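Local structure of diol-dehydratase (Roseburia inulinivorans, 5I2A) at residues P143-L146 with R147-H151; E505-V508 with N509-A513; Q267-W270 with F271-V275; C251-V254 with P255-A259. The protein is a glycyl radical enzyme that dehydrates 1,2-propanediol without vitamin B12, most likely to propanal. All coordinates share one frame; numbering follows the deposited sequence.

Contact 1: residues P143-L146 with R147-H151; sequences PETL and RAMKH
Met149 runs straight as far as its sulfur and then bends at chi3 (-71°), which turns CE back over the preceding turn of the helix. This is i to i+3 and i to i+4 packing within the short alpha helix 143-150. CE meets Leu146 CD2 at 3.5 Å, tighter than usual for two carbons. It also sits 3.7 Å from Thr145 CG2, the methyl that lies trans to the backbone N. The other branch of Thr145, OG1, is hydrogen-bonded to Asn509 on helix 489-521. Phe154 covers Thr145, Ala148 and Met149 together.

Arg147 works on another side of the helix. Glu144 CG comes within 4.0 Å of Arg147 NH2. The carboxylate and guanidinium planes are nearly perpendicular, and their nearest charged atoms, Glu144 OE2 and Arg147 NH2, stay 5.7 Å apart. They form no salt bridge at this distance, though a weaker electrostatic attraction may remain. Both side chains rest on Tyr502, and Glu144 also packs on Phe195 of the second subunit. A water lying in the guanidinium plane accepts from Arg147 NE (2.8 Å) and donates to the carbonyl oxygen Glu144 O (2.8 Å).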
loop_
_atom_site.group_PDB
_atom_site.type_symbol
_atom_site.label_atom_id
_atom_site.label_comp_id
_atom_site.label_asym_id
_atom_site.label_seq_id
_atom_site.Cartn_x
_atom_site.Cartn_y
_atom_site.Cartn_z
ATOM N N PRO A 143 -3.973 -21.235 3.260
ATOM C CA PRO A 143 -3.527 -22.457 3.940
ATOM C C PRO A 143 -3.336 -23.620 2.964
ATOM O O PRO A 143 -2.403 -24.390 3.128
ATOM C CB PRO A 143 -4.663 -22.755 4.923
ATOM C CG PRO A 143 -5.330 -21.436 5.153
ATOM C CD PRO A 143 -5.221 -20.705 3.837
ATOM N N GLU A 144 -4.206 -23.730 1.966
ATOM C CA GLU A 144 -4.101 -24.801 0.983
ATOM C C GLU A 144 -2.808 -24.658 0.167
ATOM O O GLU A 144 -2.191 -25.645 -0.207
ATOM C CB GLU A 144 -5.328 -24.819 0.057
ATOM C CG GLU A 144 -6.633 -25.275 0.740
ATOM C CD GLU A 144 -7.333 -24.176 1.542
ATOM O OE1 GLU A 144 -6.755 -23.093 1.759
ATOM O OE2 GLU A 144 -8.485 -24.393 1.949
ATOM N N THR A 145 -2.413 -23.417 -0.090
ATOM C CA THR A 145 -1.161 -23.116 -0.762
ATOM C C THR A 145 0.048 -23.562 0.058
ATOM O O THR A 145 0.989 -24.162 -0.478
ATOM C CB THR A 145 -1.055 -21.610 -1.059
ATOM O OG1 THR A 145 -2.178 -21.210 -1.852
ATOM C CG2 THR A 145 0.234 -21.289 -1.792
ATOM N N LEU A 146 0.028 -23.265 1.357
ATOM C CA LEU A 146 1.111 -23.693 2.229
ATOM C C LEU A 146 1.201 -25.224 2.241
ATOM O O LEU A 146 2.293 -25.782 2.270
ATOM C CB LEU A 146 0.922 -23.142 3.650
ATOM C CG LEU A 146 0.943 -21.608 3.777
ATOM C CD1 LEU A 146 0.610 -21.152 5.205
ATOM C CD2 LEU A 146 2.289 -21.063 3.344
ATOM N N ARG A 147 0.048 -25.887 2.207
ATOM C CA ARG A 147 0.004 -27.344 2.211
ATOM C C ARG A 147 0.632 -27.901 0.934
ATOM O O ARG A 147 1.421 -28.841 0.981
ATOM C CB ARG A 147 -1.435 -27.860 2.360
ATOM C CG ARG A 147 -1.535 -29.380 2.407
ATOM C CD ARG A 147 -2.974 -29.857 2.604
ATOM N NE ARG A 147 -3.796 -29.481 1.464
ATOM C CZ ARG A 147 -5.124 -29.549 1.423
ATOM N NH1 ARG A 147 -5.809 -29.988 2.470
ATOM N NH2 ARG A 147 -5.770 -29.167 0.330
ATOM N N ALA A 148 0.289 -27.306 -0.201
ATOM C CA ALA A 148 0.835 -27.752 -1.479
ATOM C C ALA A 148 2.366 -27.651 -1.489
ATOM O O ALA A 148 3.060 -28.526 -2.008
ATOM C CB ALA A 148 0.229 -26.943 -2.622
ATOM N N MET A 149 2.891 -26.596 -0.883
ATOM C CA MET A 149 4.333 -26.388 -0.870
ATOM C C MET A 149 4.999 -27.369 0.077
ATOM O O MET A 149 6.076 -27.878 -0.208
ATOM C CB MET A 149 4.663 -24.948 -0.485
ATOM C CG MET A 149 4.249 -23.939 -1.568
ATOM S SD MET A 149 4.526 -22.234 -1.055
ATOM C CE MET A 149 3.285 -22.008 0.150
ATOM N N LYS A 150 4.330 -27.650 1.193
ATOM C CA LYS A 150 4.843 -28.590 2.187
ATOM C C LYS A 150 4.975 -29.986 1.567
ATOM O O LYS A 150 5.893 -30.732 1.878
ATOM C CB LYS A 150 3.924 -28.607 3.414
ATOM C CG LYS A 150 4.323 -29.572 4.523
ATOM C CD LYS A 150 3.392 -29.417 5.734
ATOM C CE LYS A 150 2.865 -30.757 6.239
ATOM N NZ LYS A 150 3.958 -31.718 6.582
ATOM N N HIS A 151 4.080 -30.303 0.646
ATOM C CA HIS A 151 4.130 -31.579 -0.049
ATOM C C HIS A 151 4.800 -31.474 -1.422
ATOM O O HIS A 151 4.651 -32.358 -2.275
ATOM C CB HIS A 151 2.719 -32.149 -0.160
ATOM C CG HIS A 151 2.158 -32.585 1.157
ATOM N ND1 HIS A 151 2.375 -33.845 1.675
ATOM C CD2 HIS A 151 1.424 -31.918 2.081
ATOM C CE1 HIS A 151 1.780 -33.941 2.853
ATOM N NE2 HIS A 151 1.190 -32.789 3.119
HETATM O O HOH W 1 -3.370 -28.041 -0.895
#

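Contact 2: residues E505-V508 with N509-A513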
loop_
_atom_site.group_PDB
_atom_site.type_symbol
_atom_site.label_atom_id
_atom_site.label_comp_id
_atom_site.label_asym_id
_atom_site.label_seq_id
_atom_site.Cartn_x
_atom_site.Cartn_y
_atom_site.Cartn_z
ATOM N N GLU A 505 -3.375 -23.623 -9.635
ATOM C CA GLU A 505 -4.032 -22.439 -9.102
ATOM C C GLU A 505 -3.447 -22.034 -7.739
ATOM O O GLU A 505 -3.344 -20.843 -7.422
ATOM C CB GLU A 505 -5.546 -22.658 -8.990
ATOM C CG GLU A 505 -6.267 -21.413 -8.477
ATOM C CD GLU A 505 -7.779 -21.432 -8.716
ATOM O OE1 GLU A 505 -8.319 -22.496 -9.083
ATOM O OE2 GLU A 505 -8.413 -20.367 -8.547
ATOM N N LEU A 506 -3.060 -23.021 -6.938
ATOM C CA LEU A 506 -2.363 -22.741 -5.686
ATOM C C LEU A 506 -0.996 -22.076 -5.918
ATOM O O LEU A 506 -0.570 -21.229 -5.132
ATOM C CB LEU A 506 -2.193 -24.031 -4.880
ATOM C CG LEU A 506 -3.505 -24.662 -4.402
ATOM C CD1 LEU A 506 -3.245 -25.878 -3.527
ATOM C CD2 LEU A 506 -4.333 -23.625 -3.647
ATOM N N MET A 507 -0.304 -22.483 -6.978
ATOM C CA MET A 507 0.962 -21.864 -7.335
ATOM C C MET A 507 0.727 -20.393 -7.702
ATOM O O MET A 507 1.508 -19.532 -7.329
ATOM C CB MET A 507 1.637 -22.599 -8.499
ATOM C CG MET A 507 2.961 -21.971 -8.927
ATOM S SD MET A 507 3.823 -22.884 -10.206
ATOM C CE MET A 507 2.656 -22.933 -11.560
ATOM N N VAL A 508 -0.364 -20.126 -8.416
ATOM C CA VAL A 508 -0.744 -18.755 -8.762
ATOM C C VAL A 508 -0.986 -17.964 -7.461
ATOM O O VAL A 508 -0.526 -16.837 -7.312
ATOM C CB VAL A 508 -1.989 -18.720 -9.687
ATOM C CG1 VAL A 508 -2.497 -17.278 -9.896
ATOM C CG2 VAL A 508 -1.684 -19.392 -11.046
ATOM N N ASN A 509 -1.654 -18.587 -6.502
ATOM C CA ASN A 509 -1.855 -17.949 -5.201
ATOM C C ASN A 509 -0.521 -17.581 -4.530
ATOM O O ASN A 509 -0.359 -16.472 -4.037
ATOM C CB ASN A 509 -2.686 -18.861 -4.280
ATOM C CG ASN A 509 -3.001 -18.214 -2.936
ATOM O OD1 ASN A 509 -2.306 -18.448 -1.958
ATOM N ND2 ASN A 509 -4.060 -17.399 -2.890
ATOM N N ALA A 510 0.444 -18.497 -4.558
ATOM C CA ALA A 510 1.741 -18.266 -3.918
ATOM C C ALA A 510 2.501 -17.100 -4.578
ATOM O O ALA A 510 2.998 -16.202 -3.900
ATOM C CB ALA A 510 2.588 -19.546 -3.945
ATOM N N ASP A 511 2.581 -17.117 -5.900
ATOM C CA ASP A 511 3.292 -16.059 -6.612
ATOM C C ASP A 511 2.595 -14.705 -6.453
ATOM O O ASP A 511 3.253 -13.692 -6.252
ATOM C CB ASP A 511 3.435 -16.404 -8.100
ATOM C CG ASP A 511 4.611 -17.303 -8.374
ATOM O OD1 ASP A 511 5.638 -17.185 -7.664
ATOM O OD2 ASP A 511 4.518 -18.112 -9.309
ATOM N N ASN A 512 1.268 -14.695 -6.541
ATOM C CA ASN A 512 0.520 -13.451 -6.373
ATOM C C ASN A 512 0.719 -12.891 -4.957
ATOM O O ASN A 512 0.838 -11.689 -4.773
ATOM C CB ASN A 512 -0.976 -13.655 -6.676
ATOM C CG ASN A 512 -1.257 -13.782 -8.181
ATOM O OD1 ASN A 512 -0.365 -13.586 -9.007
ATOM N ND2 ASN A 512 -2.502 -14.078 -8.533
ATOM N N ALA A 513 0.772 -13.771 -3.964
ATOM C CA ALA A 513 1.063 -13.344 -2.593
ATOM C C ALA A 513 2.445 -12.684 -2.486
ATOM O O ALA A 513 2.596 -11.636 -1.869
ATOM C CB ALA A 513 0.966 -14.534 -1.629
#
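Residues 505-508 and 509-513 are consecutive turns of the long alpha helix 489-521, joined by four regular i to i+4 hydrogen bonds. The bond from Asp511 N to Met507 O (3.0 Å) is almost straight, at 171°. The next, from Asn512 N to Val508 O, measures 2.9 Å.

The side chains of Val508 and Asn512 run alongside each other. Val508 CG1 is anti to the backbone N (chi1 172°) and lies 3.5 Å from Asn512 ND2. This is packing of a methyl against an amide nitrogen. The polar needs of the amide are met elsewhere: ND2 donates to Lys682 O, and OD1 is bonded to Tyr689 OH. Together these fix the rotation of the amide.

Met507 and Asp511 also point the same way. Asp511 OD2 is 4.2 Å from Met507 CG and 3.9 Å from Met507 O. OD2 is buried and has no polar partner in the model, which might raise the pKa of this carboxylate.

Asn509 faces the dimer interface, where ND2 donates to Phe195 O of the second subunit. Its OD1 is bonded to Thr145 OG1 on helix 143-150 and accepts from Ala142 N. Glu505 OE2 accepts from Gly196 N of the second subunit. Elsewhere, Leu506 and Ala510 pack on helix 143-150, while Met507 and Asp511 face strand 454-457, so this helix lies between that strand's sheet and the second subunit.

Contact 3: residues Q267-W270 with F271-V275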
loop_
_atom_site.group_PDB
_atom_site.type_symbol
_atom_site.label_atom_id
_atom_site.label_comp_id
_atom_site.label_asym_id
_atom_site.label_seq_id
_atom_site.Cartn_x
_atom_site.Cartn_y
_atom_site.Cartn_z
ATOM N N GLN A 267 32.118 1.118 -19.452
ATOM C CA GLN A 267 32.112 1.426 -18.033
ATOM C C GLN A 267 30.716 1.821 -17.570
ATOM O O GLN A 267 30.303 1.446 -16.485
ATOM C CB GLN A 267 33.100 2.547 -17.716
ATOM C CG GLN A 267 33.222 2.888 -16.236
ATOM C CD GLN A 267 33.711 1.737 -15.404
ATOM O OE1 GLN A 267 34.894 1.355 -15.459
ATOM N NE2 GLN A 267 32.805 1.166 -14.616
ATOM N N SER A 268 30.015 2.583 -18.404
ATOM C CA SER A 268 28.656 3.007 -18.117
ATOM C C SER A 268 27.732 1.793 -18.030
ATOM O O SER A 268 26.989 1.646 -17.075
ATOM C CB SER A 268 28.152 3.970 -19.185
ATOM O OG SER A 268 26.941 4.552 -18.780
ATOM N N PHE A 269 27.794 0.937 -19.038
ATOM C CA PHE A 269 27.104 -0.330 -19.001
ATOM C C PHE A 269 27.393 -1.086 -17.710
ATOM O O PHE A 269 26.459 -1.537 -17.038
ATOM C CB PHE A 269 27.488 -1.208 -20.184
ATOM C CG PHE A 269 27.177 -2.650 -19.967
ATOM C CD1 PHE A 269 25.894 -3.127 -20.166
ATOM C CD2 PHE A 269 28.148 -3.525 -19.518
ATOM C CE1 PHE A 269 25.590 -4.444 -19.948
ATOM C CE2 PHE A 269 27.847 -4.848 -19.299
ATOM C CZ PHE A 269 26.563 -5.308 -19.517
ATOM N N TRP A 270 28.668 -1.230 -17.359
ATOM C CA TRP A 270 28.998 -2.068 -16.213
ATOM C C TRP A 270 28.432 -1.487 -14.910
ATOM O O TRP A 270 27.921 -2.223 -14.093
ATOM C CB TRP A 270 30.508 -2.297 -16.043
ATOM C CG TRP A 270 30.759 -3.089 -14.785
ATOM C CD1 TRP A 270 31.349 -2.654 -13.642
ATOM C CD2 TRP A 270 30.325 -4.435 -14.527
ATOM N NE1 TRP A 270 31.347 -3.658 -12.698
ATOM C CE2 TRP A 270 30.715 -4.757 -13.217
ATOM C CE3 TRP A 270 29.652 -5.401 -15.289
ATOM C CZ2 TRP A 270 30.449 -5.998 -12.643
ATOM C CZ3 TRP A 270 29.397 -6.638 -14.725
ATOM C CH2 TRP A 270 29.798 -6.927 -13.415
ATOM N N PHE A 271 28.534 -0.179 -14.714
ATOM C CA PHE A 271 27.973 0.440 -13.507
ATOM C C PHE A 271 26.466 0.148 -13.386
ATOM O O PHE A 271 25.978 -0.151 -12.308
ATOM C CB PHE A 271 28.239 1.952 -13.502
ATOM C CG PHE A 271 29.590 2.336 -12.919
ATOM C CD1 PHE A 271 30.097 1.681 -11.807
ATOM C CD2 PHE A 271 30.348 3.344 -13.494
ATOM C CE1 PHE A 271 31.333 2.034 -11.268
ATOM C CE2 PHE A 271 31.586 3.705 -12.963
ATOM C CZ PHE A 271 32.081 3.056 -11.857
ATOM N N ILE A 272 25.744 0.203 -14.498
ATOM C CA ILE A 272 24.318 -0.087 -14.458
ATOM C C ILE A 272 24.098 -1.564 -14.109
ATOM O O ILE A 272 23.312 -1.874 -13.214
ATOM C CB ILE A 272 23.617 0.257 -15.785
ATOM C CG1 ILE A 272 23.739 1.755 -16.076
ATOM C CG2 ILE A 272 22.162 -0.147 -15.720
ATOM C CD1 ILE A 272 23.227 2.663 -14.925
ATOM N N GLN A 273 24.822 -2.455 -14.787
ATOM C CA GLN A 273 24.753 -3.894 -14.513
ATOM C C GLN A 273 25.015 -4.196 -13.043
ATOM O O GLN A 273 24.352 -5.039 -12.444
ATOM C CB GLN A 273 25.760 -4.668 -15.369
ATOM C CG GLN A 273 25.658 -6.189 -15.245
ATOM C CD GLN A 273 24.396 -6.759 -15.904
ATOM O OE1 GLN A 273 23.710 -6.071 -16.665
ATOM N NE2 GLN A 273 24.096 -8.025 -15.614
ATOM N N GLN A 274 26.001 -3.512 -12.478
ATOM C CA GLN A 274 26.392 -3.743 -11.103
ATOM C C GLN A 274 25.385 -3.183 -10.090
ATOM O O GLN A 274 24.935 -3.909 -9.204
ATOM C CB GLN A 274 27.776 -3.142 -10.828
ATOM C CG GLN A 274 28.287 -3.460 -9.425
ATOM C CD GLN A 274 29.403 -2.520 -8.968
ATOM O OE1 GLN A 274 29.784 -1.597 -9.684
ATOM N NE2 GLN A 274 29.924 -2.760 -7.775
ATOM N N VAL A 275 25.025 -1.906 -10.214
ATOM C CA VAL A 275 24.246 -1.289 -9.140
ATOM C C VAL A 275 22.811 -1.821 -9.089
ATOM O O VAL A 275 22.209 -1.832 -8.026
ATOM C CB VAL A 275 24.204 0.258 -9.236
ATOM C CG1 VAL A 275 25.611 0.836 -9.108
ATOM C CG2 VAL A 275 23.490 0.725 -10.516
#
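Gln267 holds its amide over one face of the Phe271 ring, one helical turn further on. NE2 stands 3.2 Å above the plane of the Phe271 ring, over its centre, and 3.3 Å from the Phe271 atom CE2. Amide and ring planes are 41° apart, so this is a tilted amide-pi approach and not a flat stack. A bend at chi2 of Gln267 (61°) curls the amide into place. NE2 also donates to Val75 O, which holds the group there.

Two glutamines lie on the same side of the Trp270 indole. Gln274 CB lies over one indole face, 3.9 Å above the plane of the Trp270 ring and toward its rim. The amide of Gln274 is turned only 19° from that ring. Gln273 CG meets the six-membered part of the indole obliquely, 3.8 Å from Trp270 CZ3. The indole NE1 donates to Gly76 O, and Gln274 NE2 to Thr78 OG1.

Phe269 and Gln273 extend side by side. Gln273 OE1 approaches Phe269 CZ at 4.1 Å but bonds to Tyr171 OH. Gln273 NE2 is held by Gln345 OE1 and Ile285 O.

Residues 267-275 lie on helix 262-279, which is buried among other helices. Phe269 and Trp270 lean on helix 309-323, Ser268 and Ile272 on helix 171-190, and Gln267 and Phe271 on helix 238-253.

Contact 4: residues C251-V254 with P255-A259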
loop_
_atom_site.group_PDB
_atom_site.type_symbol
_atom_site.label_atom_id
_atom_site.label_comp_id
_atom_site.label_asym_id
_atom_site.label_seq_id
_atom_site.Cartn_x
_atom_site.Cartn_y
_atom_site.Cartn_z
ATOM N N CYS A 251 35.147 7.591 -15.237
ATOM C CA CYS A 251 34.158 7.515 -14.164
ATOM C C CYS A 251 33.606 8.879 -13.747
ATOM O O CYS A 251 32.556 8.949 -13.105
ATOM C CB CYS A 251 34.741 6.806 -12.952
ATOM S SG CYS A 251 35.081 5.046 -13.243
ATOM N N LYS A 252 34.304 9.955 -14.103
ATOM C CA LYS A 252 33.766 11.296 -13.897
ATOM C C LYS A 252 32.719 11.655 -14.941
ATOM O O LYS A 252 31.945 12.576 -14.735
ATOM C CB LYS A 252 34.868 12.357 -13.934
ATOM C CG LYS A 252 35.745 12.440 -12.706
ATOM C CD LYS A 252 36.780 13.548 -12.919
ATOM C CE LYS A 252 37.967 13.409 -11.993
ATOM N NZ LYS A 252 37.645 13.802 -10.592
ATOM N N ASN A 253 32.709 10.947 -16.069
ATOM C CA ASN A 253 31.747 11.249 -17.128
ATOM C C ASN A 253 30.549 10.304 -17.147
ATOM O O ASN A 253 29.428 10.739 -17.405
ATOM C CB ASN A 253 32.421 11.230 -18.505
ATOM C CG ASN A 253 31.666 12.064 -19.537
ATOM O OD1 ASN A 253 31.488 13.270 -19.351
ATOM N ND2 ASN A 253 31.242 11.436 -20.638
ATOM N N VAL A 254 30.775 9.018 -16.894
ATOM C CA VAL A 254 29.681 8.049 -16.995
ATOM C C VAL A 254 29.430 7.346 -15.654
ATOM O O VAL A 254 30.344 7.124 -14.877
ATOM C CB VAL A 254 29.931 6.999 -18.125
ATOM C CG1 VAL A 254 29.944 7.672 -19.497
ATOM C CG2 VAL A 254 31.203 6.213 -17.889
ATOM N N PRO A 255 28.169 6.995 -15.380
ATOM C CA PRO A 255 27.033 7.095 -16.289
ATOM C C PRO A 255 26.233 8.401 -16.174
ATOM O O PRO A 255 25.128 8.449 -16.701
ATOM C CB PRO A 255 26.180 5.900 -15.870
ATOM C CG PRO A 255 26.388 5.831 -14.419
ATOM C CD PRO A 255 27.798 6.292 -14.141
ATOM N N GLU A 256 26.778 9.432 -15.538
ATOM C CA GLU A 256 26.066 10.707 -15.454
ATOM C C GLU A 256 25.736 11.260 -16.841
ATOM O O GLU A 256 24.602 11.672 -17.104
ATOM C CB GLU A 256 26.863 11.754 -14.659
ATOM C CG GLU A 256 26.195 13.151 -14.706
ATOM C CD GLU A 256 26.741 14.126 -13.685
ATOM O OE1 GLU A 256 27.878 13.936 -13.197
ATOM O OE2 GLU A 256 26.018 15.084 -13.357
ATOM N N PHE A 257 26.717 11.224 -17.735
ATOM C CA PHE A 257 26.584 11.839 -19.051
ATOM C C PHE A 257 26.587 10.805 -20.169
ATOM O O PHE A 257 26.972 9.661 -19.945
ATOM C CB PHE A 257 27.713 12.861 -19.252
ATOM C CG PHE A 257 27.667 14.002 -18.273
ATOM C CD1 PHE A 257 26.668 14.960 -18.356
ATOM C CD2 PHE A 257 28.613 14.113 -17.267
ATOM C CE1 PHE A 257 26.615 16.015 -17.453
ATOM C CE2 PHE A 257 28.567 15.163 -16.363
ATOM C CZ PHE A 257 27.563 16.112 -16.455
ATOM N N PRO A 258 26.131 11.200 -21.370
ATOM C CA PRO A 258 26.214 10.303 -22.526
ATOM C C PRO A 258 27.640 9.803 -22.757
ATOM O O PRO A 258 28.595 10.554 -22.561
ATOM C CB PRO A 258 25.743 11.184 -23.690
ATOM C CG PRO A 258 24.820 12.184 -23.042
ATOM C CD PRO A 258 25.435 12.461 -21.700
ATOM N N ALA A 259 27.774 8.538 -23.138
ATOM C CA ALA A 259 29.088 7.943 -23.358
ATOM C C ALA A 259 29.775 8.554 -24.580
ATOM O O ALA A 259 29.202 8.564 -25.659
ATOM C CB ALA A 259 28.962 6.431 -23.526
HETATM O O HOH W 2 29.813 12.168 -13.134
#
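Asn253 O accepts a hydrogen bond from Phe257 N (2.8 Å) nearly along the C=O axis. The same oxygen lies near the plane of the Phe257 ring, at its edge, 3.5 Å from CD2 of Phe257. Phe257 chi1 is -63°, which sets CG beside its own backbone N and so keeps the ring close to that oxygen. Glu256 CG covers one face of the ring, 3.5 Å above the Phe257 plane and over its centre.

A second link is made by water. One water donates to Lys252 O (2.7 Å) and to Glu256 OE1 (2.6 Å), tying the Lys252 carbonyl to the loop that follows helix 238-253.

The chain reverses through a cis peptide bond between Val254 and Pro255. The backbone is close to a type VIa turn, with the cis-proline in the third position. The cis bond brings Val254 CB to 3.4 Å from Pro255 CA, a tight approach. Val254 CG1 points along the outgoing chain, 3.6 Å from Phe257 O and 4.3 Å from Ala259 CB.

In and after the turn, Pro255, Glu256 and Ala259 form backbone hydrogen bonds with Leu179, Asn180 and Leu175. Pro255 packs on Ser268 of helix 262-279, and Lys252 NZ forms a salt bridge with Glu229.

Along the chain the order is contact 1, contact 4, contact 3, contact 2, all within the pyruvate formate lyase-like part of the protein. In space they form two pairs. Contacts 1 and 2 lie with centres 11 Å apart, where helix 143-150 packs on helix 489-521 beside strands 154-155 and 454-457. Both reach the second subunit, so this pair links the sheet region to the dimer interface. Contacts 3 and 4 also have centres 11 Å apart. Contact 4 is the turn that leads from helix 238-253 toward helix 262-279, which carries contact 3. Neither touches the other subunit. Contacts 1 and 3 lie about 40 Å apart between centres, on opposite sides of the chain's centre.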